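Local coordinates for malonyl CoA-acyl carrier protein transacylase (Clostridium perfringens, PDB 3PTW) that probably transfers malonyl groups from coenzyme A to acyl carrier protein, the step that supplies extender units for fatty acid synthesis, at residues A[96-101]-A[224-229]; A[65-70]-A[90-95]; A[147-152]-A[179-184]; A[229-234]-A[242-247]. One frame throughout, in Å; residues are numbered along the deposited sequence.

Interaction 1 of 4, residues A[96-101]-A[224-229]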
loop_
_atom_site.group_PDB
_atom_site.type_symbol
_atom_site.label_atom_id
_atom_site.label_comp_id
_atom_site.label_asym_id
_atom_site.label_seq_id
_atom_site.Cartn_x
_atom_site.Cartn_y
_atom_site.Cartn_z
ATOM N N SER A 96 2.845 6.360 3.150
ATOM C CA SER A 96 3.785 7.153 2.350
ATOM C C SER A 96 3.066 8.348 1.723
ATOM O O SER A 96 3.650 9.406 1.557
ATOM C CB SER A 96 4.419 6.322 1.219
ATOM O OG SER A 96 5.017 5.114 1.676
ATOM N N ALA A 97 1.815 8.149 1.323
ATOM C CA ALA A 97 1.033 9.244 0.751
ATOM C C ALA A 97 0.789 10.332 1.815
ATOM O O ALA A 97 1.010 11.516 1.546
ATOM C CB ALA A 97 -0.265 8.724 0.160
ATOM N N LEU A 98 0.404 9.934 3.033
ATOM C CA LEU A 98 0.143 10.914 4.099
ATOM C C LEU A 98 1.389 11.682 4.544
ATOM O O LEU A 98 1.275 12.850 4.883
ATOM C CB LEU A 98 -0.543 10.290 5.315
ATOM C CG LEU A 98 -1.969 9.777 5.138
ATOM C CD1 LEU A 98 -2.367 8.882 6.325
ATOM C CD2 LEU A 98 -2.951 10.912 4.954
ATOM N N ILE A 99 2.552 11.019 4.552
ATOM C CA ILE A 99 3.834 11.680 4.781
ATOM C C ILE A 99 4.137 12.653 3.648
ATOM O O ILE A 99 4.537 13.784 3.892
ATOM C CB ILE A 99 5.021 10.666 4.917
ATOM C CG1 ILE A 99 4.895 9.839 6.203
ATOM C CG2 ILE A 99 6.393 11.402 4.838
ATOM C CD1 ILE A 99 5.748 8.532 6.224
ATOM N N HIS A 100 3.936 12.216 2.409
ATOM C CA HIS A 100 4.159 13.083 1.239
ATOM C C HIS A 100 3.301 14.343 1.381
ATOM O O HIS A 100 3.768 15.449 1.101
ATOM C CB HIS A 100 3.893 12.291 -0.058
ATOM C CG HIS A 100 3.745 13.130 -1.290
ATOM N ND1 HIS A 100 4.688 14.052 -1.688
ATOM C CD2 HIS A 100 2.769 13.161 -2.227
ATOM C CE1 HIS A 100 4.287 14.634 -2.805
ATOM N NE2 HIS A 100 3.134 14.095 -3.164
ATOM N N SER A 101 2.074 14.171 1.891
ATOM C CA SER A 101 1.151 15.287 2.094
ATOM C C SER A 101 1.550 16.215 3.243
ATOM O O SER A 101 0.986 17.284 3.374
ATOM C CB SER A 101 -0.282 14.787 2.336
ATOM O OG SER A 101 -0.516 14.492 3.710
ATOM N N GLY A 224 -2.429 18.775 -0.653
ATOM C CA GLY A 224 -2.895 18.000 -1.789
ATOM C C GLY A 224 -3.930 16.953 -1.430
ATOM O O GLY A 224 -4.643 17.060 -0.419
ATOM N N ILE A 225 -4.023 15.939 -2.275
ATOM C CA ILE A 225 -5.114 14.976 -2.200
ATOM C C ILE A 225 -4.525 13.609 -1.950
ATOM O O ILE A 225 -3.606 13.181 -2.655
ATOM C CB ILE A 225 -5.958 14.971 -3.494
ATOM C CG1 ILE A 225 -6.707 16.300 -3.647
ATOM C CG2 ILE A 225 -6.953 13.800 -3.504
ATOM C CD1 ILE A 225 -7.295 16.532 -5.046
ATOM N N VAL A 226 -5.030 12.945 -0.916
ATOM C CA VAL A 226 -4.645 11.579 -0.619
ATOM C C VAL A 226 -5.929 10.776 -0.648
ATOM O O VAL A 226 -6.943 11.207 -0.070
ATOM C CB VAL A 226 -3.957 11.461 0.762
ATOM C CG1 VAL A 226 -3.677 10.004 1.105
ATOM C CG2 VAL A 226 -2.683 12.270 0.782
ATOM N N MET A 227 -5.900 9.644 -1.350
ATOM C CA MET A 227 -7.055 8.749 -1.403
ATOM C C MET A 227 -7.062 7.811 -0.203
ATOM O O MET A 227 -6.017 7.246 0.191
ATOM C CB MET A 227 -7.101 7.942 -2.714
ATOM C CG MET A 227 -7.166 8.780 -3.976
ATOM S SD MET A 227 -8.624 9.851 -3.993
ATOM C CE MET A 227 -8.405 10.838 -5.457
ATOM N N SER A 228 -8.243 7.663 0.391
ATOM C CA SER A 228 -8.416 6.734 1.495
ATOM C C SER A 228 -8.832 5.367 0.977
ATOM O O SER A 228 -9.812 5.260 0.231
ATOM C CB SER A 228 -9.439 7.264 2.502
ATOM O OG SER A 228 -10.015 6.196 3.268
ATOM N N ASN A 229 -8.078 4.337 1.382
ATOM C CA ASN A 229 -8.393 2.936 1.097
ATOM C C ASN A 229 -9.753 2.536 1.685
ATOM O O ASN A 229 -10.495 1.747 1.085
ATOM C CB ASN A 229 -7.308 1.970 1.659
ATOM C CG ASN A 229 -5.966 1.995 0.885
ATOM O OD1 ASN A 229 -4.949 1.519 1.405
ATOM N ND2 ASN A 229 -5.960 2.509 -0.339
#
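Ala97 and Val226 meet where helix 93-100 lies against strand 225-228, a helix-on-sheet contact in the larger, mainly parallel sheet of the acyltransferase fold. The helix follows strand 86-89 and the GxSxG turn of the family, and strand 225-228 runs parallel to strand 86-89 as its neighbour. Ala97 comes first: its CB points at the strand and sits 3.8 Å from Val226 CG1, with 6.3 Å between Ala97 CA and Val226 CA. Next along the helix, Leu98 brings only its far end into the contact. Its CD2 reaches Val226 CG1 at 4.0 Å, the two side chains crossing at about a right angle, and Leu222 and Tyr235 pack on the same leucine from the loops. One turn on from Ala97, Ser101 turns CB, its apolar part, to Val226 CG2 at 3.8 Å. Val226 thus divides its two methyls: with CG1 anti to the backbone N (chi1 175°), that methyl serves Ala97 and Leu98, while CG2 meets Ser101 CB and also lies near Ala97 O. The whole contact is buried and apolar. The hydroxyl of Ser101 bonds both Leu98 O and Ala103 N, at a chi1 of 86° that sets OG between the backbone N and the carbonyl carbon. From there Ser101 OG donates to Leu98 O over 2.7 Å, tilted 29° from the carbonyl plane.

Interaction 2 of 4, residues A[65-70]-A[90-95]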
loop_
_atom_site.group_PDB
_atom_site.type_symbol
_atom_site.label_atom_id
_atom_site.label_comp_id
_atom_site.label_asym_id
_atom_site.label_seq_id
_atom_site.Cartn_x
_atom_site.Cartn_y
_atom_site.Cartn_z
ATOM N N ALA A 65 10.548 -0.847 6.628
ATOM C CA ALA A 65 11.517 -1.049 5.555
ATOM C C ALA A 65 11.013 -0.423 4.252
ATOM O O ALA A 65 11.717 0.368 3.634
ATOM C CB ALA A 65 11.826 -2.515 5.381
ATOM N N ILE A 66 9.792 -0.757 3.861
ATOM C CA ILE A 66 9.172 -0.210 2.640
ATOM C C ILE A 66 8.945 1.301 2.725
ATOM O O ILE A 66 9.249 2.039 1.781
ATOM C CB ILE A 66 7.862 -0.962 2.297
ATOM C CG1 ILE A 66 8.206 -2.385 1.856
ATOM C CG2 ILE A 66 7.032 -0.213 1.232
ATOM C CD1 ILE A 66 7.031 -3.250 1.570
ATOM N N ILE A 67 8.449 1.759 3.871
ATOM C CA ILE A 67 8.171 3.172 4.083
ATOM C C ILE A 67 9.422 4.035 3.874
ATOM O O ILE A 67 9.342 5.098 3.249
ATOM C CB ILE A 67 7.541 3.416 5.479
ATOM C CG1 ILE A 67 6.113 2.847 5.527
ATOM C CG2 ILE A 67 7.566 4.904 5.846
ATOM C CD1 ILE A 67 5.151 3.405 4.486
ATOM N N THR A 68 10.556 3.552 4.391
ATOM C CA THR A 68 11.856 4.207 4.235
ATOM C C THR A 68 12.298 4.218 2.783
ATOM O O THR A 68 12.795 5.224 2.285
ATOM C CB THR A 68 12.978 3.481 5.064
ATOM O OG1 THR A 68 12.607 3.428 6.448
ATOM C CG2 THR A 68 14.313 4.212 4.924
ATOM N N THR A 69 12.145 3.075 2.130
ATOM C CA THR A 69 12.511 2.910 0.731
ATOM C C THR A 69 11.686 3.840 -0.172
ATOM O O THR A 69 12.251 4.563 -1.010
ATOM C CB THR A 69 12.415 1.420 0.342
ATOM O OG1 THR A 69 13.486 0.713 0.992
ATOM C CG2 THR A 69 12.511 1.215 -1.175
ATOM N N ASN A 70 10.367 3.835 0.029
ATOM C CA ASN A 70 9.443 4.754 -0.659
ATOM C C ASN A 70 9.842 6.233 -0.510
ATOM O O ASN A 70 9.782 6.999 -1.472
ATOM C CB ASN A 70 7.992 4.537 -0.181
ATOM C CG ASN A 70 7.405 3.185 -0.620
ATOM O OD1 ASN A 70 8.062 2.405 -1.294
ATOM N ND2 ASN A 70 6.154 2.913 -0.233
ATOM N N LEU A 90 -1.724 1.150 -1.307
ATOM C CA LEU A 90 -2.568 -0.037 -1.172
ATOM C C LEU A 90 -2.199 -0.640 0.168
ATOM O O LEU A 90 -1.167 -1.324 0.290
ATOM C CB LEU A 90 -2.306 -1.009 -2.337
ATOM C CG LEU A 90 -2.955 -2.394 -2.586
ATOM C CD1 LEU A 90 -3.547 -3.101 -1.371
ATOM C CD2 LEU A 90 -3.967 -2.357 -3.650
ATOM N N SER A 91 -3.039 -0.344 1.170
ATOM C CA SER A 91 -2.763 -0.613 2.584
ATOM C C SER A 91 -1.573 0.231 3.086
ATOM O O SER A 91 -1.757 1.406 3.422
ATOM C CB SER A 91 -2.614 -2.124 2.876
ATOM O OG SER A 91 -2.351 -2.366 4.251
ATOM N N LEU A 92 -0.369 -0.339 3.108
ATOM C CA LEU A 92 0.785 0.329 3.718
ATOM C C LEU A 92 1.191 1.646 3.055
ATOM O O LEU A 92 1.531 2.613 3.752
ATOM C CB LEU A 92 2.001 -0.601 3.776
ATOM C CG LEU A 92 3.305 0.050 4.262
ATOM C CD1 LEU A 92 3.212 0.501 5.724
ATOM C CD2 LEU A 92 4.484 -0.880 4.060
ATOM N N GLY A 93 1.171 1.678 1.722
ATOM C CA GLY A 93 1.559 2.876 0.954
ATOM C C GLY A 93 0.682 4.103 1.204
ATOM O O GLY A 93 1.050 5.220 0.814
ATOM N N GLU A 94 -0.462 3.909 1.868
ATOM C CA GLU A 94 -1.305 5.032 2.295
ATOM C C GLU A 94 -0.544 5.910 3.275
ATOM O O GLU A 94 -0.722 7.134 3.287
ATOM C CB GLU A 94 -2.610 4.548 2.932
ATOM C CG GLU A 94 -3.502 5.675 3.496
ATOM C CD GLU A 94 -4.964 5.320 3.444
ATOM O OE1 GLU A 94 -5.369 4.589 2.499
ATOM O OE2 GLU A 94 -5.714 5.773 4.340
ATOM N N TYR A 95 0.335 5.285 4.068
ATOM C CA TYR A 95 1.224 6.037 4.964
ATOM C C TYR A 95 2.235 6.897 4.207
ATOM O O TYR A 95 2.440 8.045 4.570
ATOM C CB TYR A 95 1.901 5.127 6.000
ATOM C CG TYR A 95 0.922 4.680 7.061
ATOM C CD1 TYR A 95 0.780 5.392 8.251
ATOM C CD2 TYR A 95 0.104 3.564 6.861
ATOM C CE1 TYR A 95 -0.138 5.004 9.217
ATOM C CE2 TYR A 95 -0.825 3.170 7.830
ATOM C CZ TYR A 95 -0.931 3.892 9.001
ATOM O OH TYR A 95 -1.840 3.521 9.970
#
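Leu92 pushes its side chain between Ile66 and Ile67 of helix 59-79, and in doing so packs residues 92-95 against that helix. Residues 89-93 fit the nucleophile elbow, the sharp strand-to-helix turn of the GxSxG motif: Ser91 has a positive phi of 65°, the strained backbone usual for the nucleophile position, and is probably the residue that carries the acyl group, as in relatives.

The contact between the segments is apolar. Leu92 has CG anti to its backbone N (chi1 174°), which carries the fork out toward the helix, one methyl for each isoleucine. CD2 goes to Ile66, 3.8 Å from CB and 3.9 Å from CG2, so it meets the branch point of that side chain. CD1 goes to Ile67, lying 3.7 Å from both CG1 and CD1, alongside the longer branch. That branch also extends past the leucine, since Ile67 CD1 reaches Tyr95 CB at 4.0 Å; Val110 and Val113 of helix 106-122 touch the same isoleucine.

The polar groups bond elsewhere. Asn70 ND2 is held by Ala9 O and Ser96 OG, Ser91 OG meets Arg116 NH2, and the carboxylate of Glu94 is shared between Asn229 N and Tyr235 OH. Within helix 59-79, Ala65 O accepts twice from one residue. Thr69 N and Thr69 OG1 approach it from opposite faces of its carbonyl plane, the hydroxyl at 3.2 Å.

Interaction 3 of 4, residues A[147-152]-A[179-184]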
loop_
_atom_site.group_PDB
_atom_site.type_symbol
_atom_site.label_atom_id
_atom_site.label_comp_id
_atom_site.label_asym_id
_atom_site.label_seq_id
_atom_site.Cartn_x
_atom_site.Cartn_y
_atom_site.Cartn_z
ATOM N N GLU A 147 -21.841 -14.453 1.498
ATOM C CA GLU A 147 -23.136 -14.868 2.030
ATOM C C GLU A 147 -23.189 -16.364 2.324
ATOM O O GLU A 147 -23.574 -16.775 3.417
ATOM C CB GLU A 147 -24.238 -14.465 1.038
ATOM C CG GLU A 147 -25.548 -15.242 1.128
ATOM C CD GLU A 147 -26.591 -14.553 1.988
ATOM O OE1 GLU A 147 -27.798 -14.844 1.777
ATOM O OE2 GLU A 147 -26.224 -13.723 2.862
ATOM N N LYS A 148 -22.788 -17.174 1.351
ATOM C CA LYS A 148 -22.854 -18.620 1.488
ATOM C C LYS A 148 -21.840 -19.154 2.481
ATOM O O LYS A 148 -22.069 -20.207 3.087
ATOM C CB LYS A 148 -22.618 -19.296 0.140
ATOM C CG LYS A 148 -23.765 -19.200 -0.828
ATOM C CD LYS A 148 -23.292 -19.652 -2.195
ATOM C CE LYS A 148 -24.439 -20.141 -3.050
ATOM N NZ LYS A 148 -23.892 -20.693 -4.310
ATOM N N SER A 149 -20.729 -18.435 2.644
ATOM C CA SER A 149 -19.594 -18.926 3.429
ATOM C C SER A 149 -19.648 -18.497 4.892
ATOM O O SER A 149 -18.983 -19.096 5.728
ATOM C CB SER A 149 -18.255 -18.476 2.813
ATOM O OG SER A 149 -18.143 -18.844 1.449
ATOM N N SER A 150 -20.448 -17.472 5.197
ATOM C CA SER A 150 -20.468 -16.882 6.542
ATOM C C SER A 150 -20.998 -17.780 7.675
ATOM O O SER A 150 -20.603 -17.595 8.818
ATOM C CB SER A 150 -21.177 -15.528 6.532
ATOM O OG SER A 150 -20.314 -14.537 5.996
ATOM N N PRO A 151 -21.876 -18.757 7.367
ATOM C CA PRO A 151 -22.233 -19.708 8.431
ATOM C C PRO A 151 -21.063 -20.596 8.891
ATOM O O PRO A 151 -21.165 -21.249 9.921
ATOM C CB PRO A 151 -23.330 -20.573 7.789
ATOM C CG PRO A 151 -23.873 -19.743 6.663
ATOM C CD PRO A 151 -22.696 -18.950 6.157
ATOM N N TYR A 152 -19.965 -20.615 8.134
ATOM C CA TYR A 152 -18.824 -21.473 8.458
ATOM C C TYR A 152 -17.763 -20.693 9.205
ATOM O O TYR A 152 -16.729 -21.242 9.610
ATOM C CB TYR A 152 -18.252 -22.126 7.196
ATOM C CG TYR A 152 -19.233 -23.058 6.524
ATOM C CD1 TYR A 152 -19.432 -24.361 7.006
ATOM C CD2 TYR A 152 -19.983 -22.638 5.423
ATOM C CE1 TYR A 152 -20.340 -25.224 6.400
ATOM C CE2 TYR A 152 -20.904 -23.499 4.805
ATOM C CZ TYR A 152 -21.074 -24.785 5.297
ATOM O OH TYR A 152 -21.970 -25.642 4.697
ATOM N N MET A 179 -13.694 -20.925 -1.170
ATOM C CA MET A 179 -12.942 -21.446 -2.315
ATOM C C MET A 179 -13.736 -22.500 -3.089
ATOM O O MET A 179 -13.772 -22.453 -4.322
ATOM C CB MET A 179 -11.598 -22.020 -1.856
ATOM C CG MET A 179 -10.579 -20.972 -1.382
ATOM S SD MET A 179 -9.077 -21.750 -0.721
ATOM C CE MET A 179 -8.518 -22.638 -2.197
ATOM N N GLU A 180 -14.365 -23.436 -2.367
ATOM C CA GLU A 180 -15.301 -24.405 -2.955
ATOM C C GLU A 180 -16.409 -23.687 -3.720
ATOM O O GLU A 180 -16.627 -23.977 -4.891
ATOM C CB GLU A 180 -15.944 -25.320 -1.890
ATOM C CG GLU A 180 -15.052 -26.418 -1.317
ATOM C CD GLU A 180 -15.768 -27.284 -0.274
ATOM O OE1 GLU A 180 -15.087 -27.805 0.640
ATOM O OE2 GLU A 180 -17.006 -27.445 -0.356
ATOM N N PHE A 181 -17.096 -22.752 -3.059
ATOM C CA PHE A 181 -18.194 -21.999 -3.680
ATOM C C PHE A 181 -17.752 -21.188 -4.909
ATOM O O PHE A 181 -18.484 -21.115 -5.908
ATOM C CB PHE A 181 -18.905 -21.081 -2.667
ATOM C CG PHE A 181 -19.647 -21.814 -1.578
ATOM C CD1 PHE A 181 -19.458 -21.470 -0.246
ATOM C CD2 PHE A 181 -20.536 -22.848 -1.881
ATOM C CE1 PHE A 181 -20.139 -22.144 0.781
ATOM C CE2 PHE A 181 -21.228 -23.535 -0.863
ATOM C CZ PHE A 181 -21.024 -23.179 0.472
ATOM N N ILE A 182 -16.561 -20.597 -4.844
ATOM C CA ILE A 182 -16.022 -19.832 -5.977
ATOM C C ILE A 182 -15.856 -20.727 -7.215
ATOM O O ILE A 182 -16.256 -20.350 -8.325
ATOM C CB ILE A 182 -14.709 -19.086 -5.597
ATOM C CG1 ILE A 182 -15.038 -17.888 -4.713
ATOM C CG2 ILE A 182 -13.951 -18.588 -6.825
ATOM C CD1 ILE A 182 -13.934 -17.482 -3.788
ATOM N N LYS A 183 -15.298 -21.921 -7.012
ATOM C CA LYS A 183 -15.142 -22.902 -8.098
ATOM C C LYS A 183 -16.463 -23.217 -8.792
ATOM O O LYS A 183 -16.575 -23.121 -10.013
ATOM C CB LYS A 183 -14.497 -24.196 -7.582
ATOM C CG LYS A 183 -13.143 -24.510 -8.193
ATOM C CD LYS A 183 -13.273 -25.227 -9.547
ATOM C CE LYS A 183 -13.154 -26.746 -9.406
ATOM N NZ LYS A 183 -14.318 -27.371 -8.703
ATOM N N GLU A 184 -17.465 -23.557 -7.994
ATOM C CA GLU A 184 -18.765 -24.001 -8.494
ATOM C C GLU A 184 -19.449 -22.994 -9.411
ATOM O O GLU A 184 -20.367 -23.355 -10.148
ATOM C CB GLU A 184 -19.689 -24.295 -7.321
ATOM C CG GLU A 184 -19.129 -25.293 -6.330
ATOM C CD GLU A 184 -20.096 -25.594 -5.211
ATOM O OE1 GLU A 184 -20.925 -24.719 -4.877
ATOM O OE2 GLU A 184 -20.026 -26.710 -4.663
#
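Phe181 inserts its ring among Lys148, Ser149 and Tyr152 and has by far the largest buried area in this contact. Its CG stands anti to the carbonyl carbon (chi1 -66°), which carries the ring out from helix 172-184 across to residues 148-152. Lys148 lies over one face: its CB is 4.0 Å from the ring centroid and 19° off the normal, a CH-pi contact displaced toward the rim on the CD1-CE1 side. The carbonyl oxygen of the same lysine also comes close, Lys148 O standing 3.6 Å from Phe181 CE1.

These two helices belong to the smaller subdomain, which pairs them with a four-stranded antiparallel sheet in a ferredoxin-like arrangement, as in related malonyl transferases. Helix 172-184 also packs Met179 and the buried Ile182 on the sheet, while Ile145 of helix 139-149 touches both Phe181 and Ile182, so the ring occupies the outer part of the seam between the helices.

Ser149 comes in at the ring's edge, in its plane, with OG 3.4 Å from Phe181 CD1. That hydroxyl is bonded to Ile145 O, one turn back in its own helix, and the aromatic C-H edge simply lies beside it. Beyond CG the chain of Lys148 runs extended, taking NZ to within 5.0 Å of Glu184 OE1, too far for a salt bridge although the opposite charges may attract weakly; with Glu144 OE1 the amine forms a long, weak ion pair. Tyr152 adds a looser touch, CE2 to Phe181 CE1 at 4.3 Å, and makes a cation-pi contact with Lys177.

Interaction 4 of 4, residues A[229-234]-A[242-247]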
loop_
_atom_site.group_PDB
_atom_site.type_symbol
_atom_site.label_atom_id
_atom_site.label_comp_id
_atom_site.label_asym_id
_atom_site.label_seq_id
_atom_site.Cartn_x
_atom_site.Cartn_y
_atom_site.Cartn_z
ATOM N N ASN A 229 -8.078 4.337 1.382
ATOM C CA ASN A 229 -8.393 2.936 1.097
ATOM C C ASN A 229 -9.753 2.536 1.685
ATOM O O ASN A 229 -10.495 1.747 1.085
ATOM C CB ASN A 229 -7.308 1.970 1.659
ATOM C CG ASN A 229 -5.966 1.995 0.885
ATOM O OD1 ASN A 229 -4.949 1.519 1.405
ATOM N ND2 ASN A 229 -5.960 2.509 -0.339
ATOM N N VAL A 230 -10.070 3.054 2.871
ATOM C CA VAL A 230 -11.354 2.748 3.529
ATOM C C VAL A 230 -12.529 3.360 2.761
ATOM O O VAL A 230 -13.536 2.684 2.509
ATOM C CB VAL A 230 -11.404 3.237 5.016
ATOM C CG1 VAL A 230 -12.836 3.179 5.575
ATOM C CG2 VAL A 230 -10.488 2.398 5.879
ATOM N N LYS A 231 -12.388 4.635 2.410
ATOM C CA LYS A 231 -13.464 5.418 1.792
ATOM C C LYS A 231 -13.673 5.093 0.312
ATOM O O LYS A 231 -14.793 5.181 -0.186
ATOM C CB LYS A 231 -13.151 6.912 1.926
ATOM C CG LYS A 231 -13.301 7.486 3.357
ATOM C CD LYS A 231 -13.093 9.021 3.378
ATOM C CE LYS A 231 -14.172 9.748 2.586
ATOM N NZ LYS A 231 -13.941 11.210 2.552
ATOM N N GLY A 232 -12.585 4.737 -0.383
ATOM C CA GLY A 232 -12.589 4.628 -1.840
ATOM C C GLY A 232 -12.613 5.998 -2.505
ATOM O O GLY A 232 -13.103 6.141 -3.623
ATOM N N GLU A 233 -12.090 7.009 -1.808
ATOM C CA GLU A 233 -12.123 8.402 -2.274
ATOM C C GLU A 233 -11.256 9.263 -1.365
ATOM O O GLU A 233 -10.691 8.766 -0.383
ATOM C CB GLU A 233 -13.557 8.956 -2.336
ATOM C CG GLU A 233 -14.340 8.857 -1.045
ATOM C CD GLU A 233 -15.800 9.268 -1.188
ATOM O OE1 GLU A 233 -16.371 9.124 -2.290
ATOM O OE2 GLU A 233 -16.384 9.722 -0.179
ATOM N N ALA A 234 -11.160 10.548 -1.693
ATOM C CA ALA A 234 -10.207 11.439 -1.030
ATOM C C ALA A 234 -10.531 11.656 0.451
ATOM O O ALA A 234 -11.706 11.718 0.834
ATOM C CB ALA A 234 -10.121 12.789 -1.781
ATOM N N ILE A 242 -7.138 9.611 12.105
ATOM C CA ILE A 242 -6.917 8.466 12.998
ATOM C C ILE A 242 -7.926 7.335 12.774
ATOM O O ILE A 242 -7.555 6.160 12.736
ATOM C CB ILE A 242 -6.911 8.916 14.487
ATOM C CG1 ILE A 242 -5.673 9.787 14.771
ATOM C CG2 ILE A 242 -7.004 7.708 15.450
ATOM C CD1 ILE A 242 -5.927 10.898 15.789
ATOM N N GLU A 243 -9.191 7.690 12.598
ATOM C CA GLU A 243 -10.248 6.690 12.447
ATOM C C GLU A 243 -10.172 5.998 11.098
ATOM O O GLU A 243 -10.377 4.797 11.014
ATOM C CB GLU A 243 -11.618 7.330 12.649
ATOM C CG GLU A 243 -12.790 6.492 12.223
ATOM C CD GLU A 243 -13.967 7.358 11.819
ATOM O OE1 GLU A 243 -14.279 7.397 10.602
ATOM O OE2 GLU A 243 -14.553 8.024 12.714
ATOM N N LEU A 244 -9.889 6.763 10.045
ATOM C CA LEU A 244 -9.692 6.189 8.710
ATOM C C LEU A 244 -8.479 5.256 8.651
ATOM O O LEU A 244 -8.438 4.346 7.833
ATOM C CB LEU A 244 -9.563 7.291 7.668
ATOM C CG LEU A 244 -10.782 7.607 6.773
ATOM C CD1 LEU A 244 -12.136 7.190 7.341
ATOM C CD2 LEU A 244 -10.790 9.069 6.424
ATOM N N LEU A 245 -7.512 5.489 9.529
ATOM C CA LEU A 245 -6.281 4.691 9.579
ATOM C C LEU A 245 -6.501 3.494 10.508
ATOM O O LEU A 245 -5.974 2.396 10.292
ATOM C CB LEU A 245 -5.126 5.562 10.069
ATOM C CG LEU A 245 -3.956 6.000 9.179
ATOM C CD1 LEU A 245 -4.242 5.991 7.680
ATOM C CD2 LEU A 245 -3.423 7.349 9.652
ATOM N N THR A 246 -7.314 3.717 11.529
ATOM C CA THR A 246 -7.772 2.648 12.414
ATOM C C THR A 246 -8.598 1.634 11.620
ATOM O O THR A 246 -8.248 0.459 11.588
ATOM C CB THR A 246 -8.558 3.243 13.597
ATOM O OG1 THR A 246 -7.623 3.876 14.479
ATOM C CG2 THR A 246 -9.348 2.179 14.362
ATOM N N SER A 247 -9.681 2.101 10.990
ATOM C CA SER A 247 -10.518 1.283 10.097
ATOM C C SER A 247 -9.758 0.505 8.998
ATOM O O SER A 247 -10.108 -0.634 8.683
ATOM C CB SER A 247 -11.578 2.168 9.431
ATOM O OG SER A 247 -12.462 2.707 10.391
HETATM O O HOH W 1 -8.122 4.771 4.788
#
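A chi1 of 168° sets CG1 of Val230 anti to its backbone N and swings CG2 round beside that nitrogen, which brings both methyls up to helix 241-248. The bend of Lys231 at chi3 (65°) lets CD pass Leu244 CD2 and turns NZ back to its own segment.

Val230 CG2 settles against the backbone of the helix, 3.4 Å from Leu244 O, and Val230 CG2 is also 3.7 Å from Ser247 CB. Lys231 CD lies 3.8 Å from Leu244 CD2, the two chains passing at a slant. Beyond this mainly apolar patch Lys231 NZ donates to Ala234 O over 2.9 Å, only 15° from the carbonyl plane, and forms a salt bridge with Asp239; Glu233 is a long, weak third partner. The turn that presents these side chains leads from strand 225-228 into the short, weakly bonded strand about 233-234, where Gly232 and Glu233 both face Ser228 in a G1 beta bulge, with Gly232 at positive phi. Just ahead of it Asn229 bonds Ser91 N, which ties the turn to the probable active-site elbow.

A water joins the two backbones, accepting from Val230 N at 3.2 Å and donating to Leu244 O at 3.1 Å. Each of these backbone groups therefore has a polar partner even though methyl and methylene groups pack beside them. The lysine divides its roles in the same way: its hydrocarbon stem packs on the helix, while its charge is matched by Asp239.

How the interactions relate
Interactions 1, 2 and 4 cluster in the larger subdomain, their centres 11 to 16 Å apart, while interaction 3 lies 28 to 36 Å from them, centre to centre, between the two helices that pack on the smaller antiparallel sheet. Along the chain interaction 2 closes first, interaction 3 is nested inside the long loop closed by interaction 1, and interaction 4 follows on from interaction 1, so the smaller subdomain is an insertion into the larger one. Interactions 1 and 2 use successive parts of helix 93-100. Interactions 1 and 4 share Asn229 and reach neighbouring strands, 225-228 and 233-234. Through Asn229 the probable nucleophile turn of interaction 2 is fastened to the turn that follows strand 225-228.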